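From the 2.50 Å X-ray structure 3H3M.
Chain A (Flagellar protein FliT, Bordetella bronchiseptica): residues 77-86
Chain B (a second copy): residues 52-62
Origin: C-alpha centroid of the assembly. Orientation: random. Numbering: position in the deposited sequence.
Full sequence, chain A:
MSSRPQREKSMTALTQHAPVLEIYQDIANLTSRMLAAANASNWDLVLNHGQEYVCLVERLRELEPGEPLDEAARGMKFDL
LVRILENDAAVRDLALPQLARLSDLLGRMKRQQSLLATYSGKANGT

Chain A (77-86) KFDLLVRILE
Chain B (52-62) EYVCLVERLRE

Two helices from separate copies of FliT run nearly antiparallel, 164° between their N-to-C directions, with axes approaching to 10.2 Å. Lys A77 to Glu A86 are helical throughout, with i to i+4 hydrogen bonds such as Leu A85 N to Leu A81 O, 2.8 Å; chain B is helical from Glu B52 to Leu B60, and Arg B61 (phi/psi -54/63) leaves it. Val A82 and Val B57 set the register, CA to CA 6.7 Å, and 503 Å² is buried between the stretches, both sides summed.

Phe A78 (chi1 t, chi2 109°) meets the end of helix B: its CZ lies 3.6 Å from Leu B60 CD2 (chi1 -113°, chi2 t), while the ring edge faces Leu B60 O, 3.0 Å from CZ. One turn on, Val A82 (t) sets CG1 over a face of the Arg B61 guanidinium (chi1 m, then -134°, -139°, -170°), 3.8 Å from NE.

The CA-to-CB bond of Leu A85 (m, t) points toward the chain B stretch. CB is 4.0 Å from Val B57 CG2 (t) and 4.3 Å from Tyr B53 CE2 (t, chi2 114°); CD1 is 4.2 Å from Leu B60 CD1, and CD2 touches Tyr B53 OH at 3.3 Å.

Glu A86 (m, t, chi3 -21°) closes the contact. Its OE2 accepts a very short, 2.4 Å salt-bridging hydrogen bond from Arg B61 NH2, angle 123°. Arg B61 NE also bonds Glu B58 OE1 at 3.3 Å, so one guanidinium bridges two carboxylates, partly compensating their repulsion where Glu A86 OE2 and Glu B58 OE2 approach to 3.3 Å.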

# COMPACT_ATOMS: atom_id res chain seq x y z
N LYS A 77 -0.06 11.70 11.57
CA LYS A 77 0.58 11.11 10.39
C LYS A 77 0.59 9.61 10.60
O LYS A 77 0.14 8.88 9.74
CB LYS A 77 1.98 11.69 10.16
CG LYS A 77 2.91 10.90 9.26
CD LYS A 77 4.27 11.64 9.12
CE LYS A 77 5.47 10.70 8.94
NZ LYS A 77 6.29 10.61 10.20
N PHE A 78 1.04 9.18 11.76
CA PHE A 78 1.02 7.78 12.12
C PHE A 78 -0.33 7.14 11.84
O PHE A 78 -0.37 6.06 11.26
CB PHE A 78 1.37 7.65 13.60
CG PHE A 78 1.55 6.24 14.07
CD1 PHE A 78 2.82 5.77 14.39
CD2 PHE A 78 0.45 5.40 14.23
CE1 PHE A 78 2.98 4.48 14.85
CE2 PHE A 78 0.60 4.11 14.68
CZ PHE A 78 1.87 3.64 14.99
N ASP A 79 -1.41 7.80 12.25
CA ASP A 79 -2.79 7.38 11.96
C ASP A 79 -3.07 7.28 10.47
O ASP A 79 -3.56 6.25 9.98
CB ASP A 79 -3.80 8.39 12.53
CG ASP A 79 -4.12 8.17 14.01
OD1 ASP A 79 -3.34 7.54 14.76
OD2 ASP A 79 -5.18 8.66 14.42
N LEU A 80 -2.79 8.37 9.77
CA LEU A 80 -2.91 8.40 8.31
C LEU A 80 -2.20 7.23 7.62
O LEU A 80 -2.79 6.55 6.77
CB LEU A 80 -2.42 9.73 7.76
CG LEU A 80 -3.39 10.86 8.13
CD1 LEU A 80 -2.91 12.19 7.57
CD2 LEU A 80 -4.81 10.52 7.65
N LEU A 81 -0.98 6.95 8.05
CA LEU A 81 -0.25 5.81 7.54
C LEU A 81 -0.95 4.48 7.85
O LEU A 81 -1.14 3.66 6.98
CB LEU A 81 1.16 5.79 8.09
CG LEU A 81 2.04 6.92 7.56
CD1 LEU A 81 3.54 6.71 7.96
CD2 LEU A 81 1.89 7.00 6.06
N VAL A 82 -1.33 4.28 9.09
CA VAL A 82 -2.03 3.04 9.43
C VAL A 82 -3.23 2.87 8.51
O VAL A 82 -3.48 1.79 8.01
CB VAL A 82 -2.50 3.03 10.86
CG1 VAL A 82 -3.64 2.09 10.99
CG2 VAL A 82 -1.35 2.65 11.78
N ARG A 83 -3.93 3.97 8.28
CA ARG A 83 -5.10 3.98 7.39
C ARG A 83 -4.75 3.67 5.92
O ARG A 83 -5.49 2.92 5.25
CB ARG A 83 -5.81 5.32 7.48
CG ARG A 83 -7.00 5.48 6.49
CD ARG A 83 -8.16 4.38 6.66
NE ARG A 83 -8.61 4.20 8.06
CZ ARG A 83 -9.64 4.83 8.65
NH1 ARG A 83 -10.40 5.69 7.98
NH2 ARG A 83 -9.94 4.57 9.92
N ILE A 84 -3.66 4.27 5.42
CA ILE A 84 -3.21 4.05 4.04
C ILE A 84 -2.80 2.59 3.87
O ILE A 84 -3.16 1.92 2.91
CB ILE A 84 -1.97 4.92 3.69
CG1 ILE A 84 -2.28 6.43 3.66
CG2 ILE A 84 -1.34 4.53 2.35
CD1 ILE A 84 -1.03 7.29 3.79
N LEU A 85 -1.99 2.10 4.80
CA LEU A 85 -1.58 0.71 4.75
C LEU A 85 -2.79 -0.25 4.87
O LEU A 85 -2.88 -1.23 4.12
CB LEU A 85 -0.54 0.41 5.82
CG LEU A 85 0.84 1.13 5.74
CD1 LEU A 85 1.72 0.78 6.99
CD2 LEU A 85 1.59 0.91 4.41
N GLU A 86 -3.70 -0.01 5.80
CA GLU A 86 -4.91 -0.84 5.95
C GLU A 86 -5.74 -0.86 4.65
O GLU A 86 -6.29 -1.89 4.24
CB GLU A 86 -5.81 -0.33 7.07
CG GLU A 86 -5.37 -0.66 8.47
CD GLU A 86 -6.40 -0.20 9.53
OE1 GLU A 86 -7.23 0.70 9.24
OE2 GLU A 86 -6.34 -0.75 10.66
N GLU B 52 0.62 -11.71 7.04
CA GLU B 52 1.79 -11.24 7.78
C GLU B 52 1.83 -9.71 7.81
O GLU B 52 2.14 -9.11 8.83
CB GLU B 52 3.08 -11.81 7.16
CG GLU B 52 4.21 -12.06 8.20
CD GLU B 52 5.63 -12.22 7.59
OE1 GLU B 52 5.77 -12.67 6.41
OE2 GLU B 52 6.62 -11.91 8.34
N TYR B 53 1.51 -9.09 6.68
CA TYR B 53 1.43 -7.62 6.53
C TYR B 53 0.43 -7.02 7.51
O TYR B 53 0.76 -6.19 8.31
CB TYR B 53 1.02 -7.30 5.09
CG TYR B 53 0.89 -5.85 4.62
CD1 TYR B 53 1.75 -5.35 3.65
CD2 TYR B 53 -0.14 -5.01 5.08
CE1 TYR B 53 1.60 -4.04 3.15
CE2 TYR B 53 -0.30 -3.70 4.60
CZ TYR B 53 0.58 -3.23 3.63
OH TYR B 53 0.45 -1.96 3.13
N VAL B 54 -0.81 -7.49 7.43
CA VAL B 54 -1.87 -7.05 8.31
C VAL B 54 -1.49 -7.17 9.78
O VAL B 54 -1.63 -6.22 10.54
CB VAL B 54 -3.15 -7.84 8.04
CG1 VAL B 54 -3.87 -8.08 9.29
CG2 VAL B 54 -4.00 -7.11 7.06
N CYS B 55 -0.99 -8.33 10.17
CA CYS B 55 -0.43 -8.53 11.52
C CYS B 55 0.66 -7.49 11.87
O CYS B 55 0.66 -6.93 12.96
CB CYS B 55 0.11 -9.95 11.63
SG CYS B 55 1.13 -10.27 13.07
N LEU B 56 1.56 -7.18 10.95
CA LEU B 56 2.57 -6.16 11.21
C LEU B 56 1.94 -4.78 11.30
O LEU B 56 2.29 -4.00 12.19
CB LEU B 56 3.65 -6.19 10.14
CG LEU B 56 4.75 -7.24 10.27
CD1 LEU B 56 5.56 -7.26 8.96
CD2 LEU B 56 5.66 -6.97 11.50
N VAL B 57 1.01 -4.49 10.40
CA VAL B 57 0.24 -3.23 10.44
C VAL B 57 -0.50 -3.02 11.76
O VAL B 57 -0.49 -1.93 12.29
CB VAL B 57 -0.80 -3.14 9.27
CG1 VAL B 57 -1.86 -2.04 9.56
CG2 VAL B 57 -0.11 -2.88 7.97
N GLU B 58 -1.15 -4.06 12.28
CA GLU B 58 -1.89 -3.93 13.53
C GLU B 58 -0.93 -3.86 14.73
O GLU B 58 -1.19 -3.15 15.68
CB GLU B 58 -2.94 -5.04 13.68
CG GLU B 58 -3.96 -5.16 12.46
CD GLU B 58 -4.54 -3.80 11.94
OE1 GLU B 58 -4.86 -2.90 12.76
OE2 GLU B 58 -4.71 -3.63 10.71
N ARG B 59 0.20 -4.58 14.65
CA ARG B 59 1.33 -4.42 15.58
C ARG B 59 1.82 -2.95 15.62
O ARG B 59 2.34 -2.48 16.63
CB ARG B 59 2.48 -5.39 15.19
CG ARG B 59 3.64 -5.51 16.19
N LEU B 60 1.63 -2.22 14.53
CA LEU B 60 1.97 -0.79 14.49
C LEU B 60 1.05 0.05 15.36
O LEU B 60 1.54 0.87 16.11
CB LEU B 60 1.93 -0.25 13.05
CG LEU B 60 3.23 0.21 12.39
CD1 LEU B 60 2.91 0.68 10.99
CD2 LEU B 60 3.88 1.30 13.17
N ARG B 61 -0.27 -0.13 15.24
CA ARG B 61 -1.24 0.57 16.10
C ARG B 61 -0.95 0.38 17.61
O ARG B 61 -1.78 -0.18 18.32
CB ARG B 61 -2.66 0.03 15.84
CG ARG B 61 -3.26 0.24 14.45
CD ARG B 61 -4.72 0.76 14.54
NE ARG B 61 -5.66 0.15 13.58
CZ ARG B 61 -6.91 0.58 13.36
NH1 ARG B 61 -7.40 1.64 14.02
NH2 ARG B 61 -7.70 -0.05 12.48
N GLU B 62 0.19 0.85 18.11
CA GLU B 62 0.72 0.28 19.36
C GLU B 62 2.13 0.82 19.73
O GLU B 62 2.97 1.15 18.87
CB GLU B 62 0.66 -1.28 19.26
CG GLU B 62 1.73 -2.16 19.98
CD GLU B 62 1.64 -3.68 19.59
OE1 GLU B 62 2.67 -4.26 19.15
OE2 GLU B 62 0.55 -4.31 19.73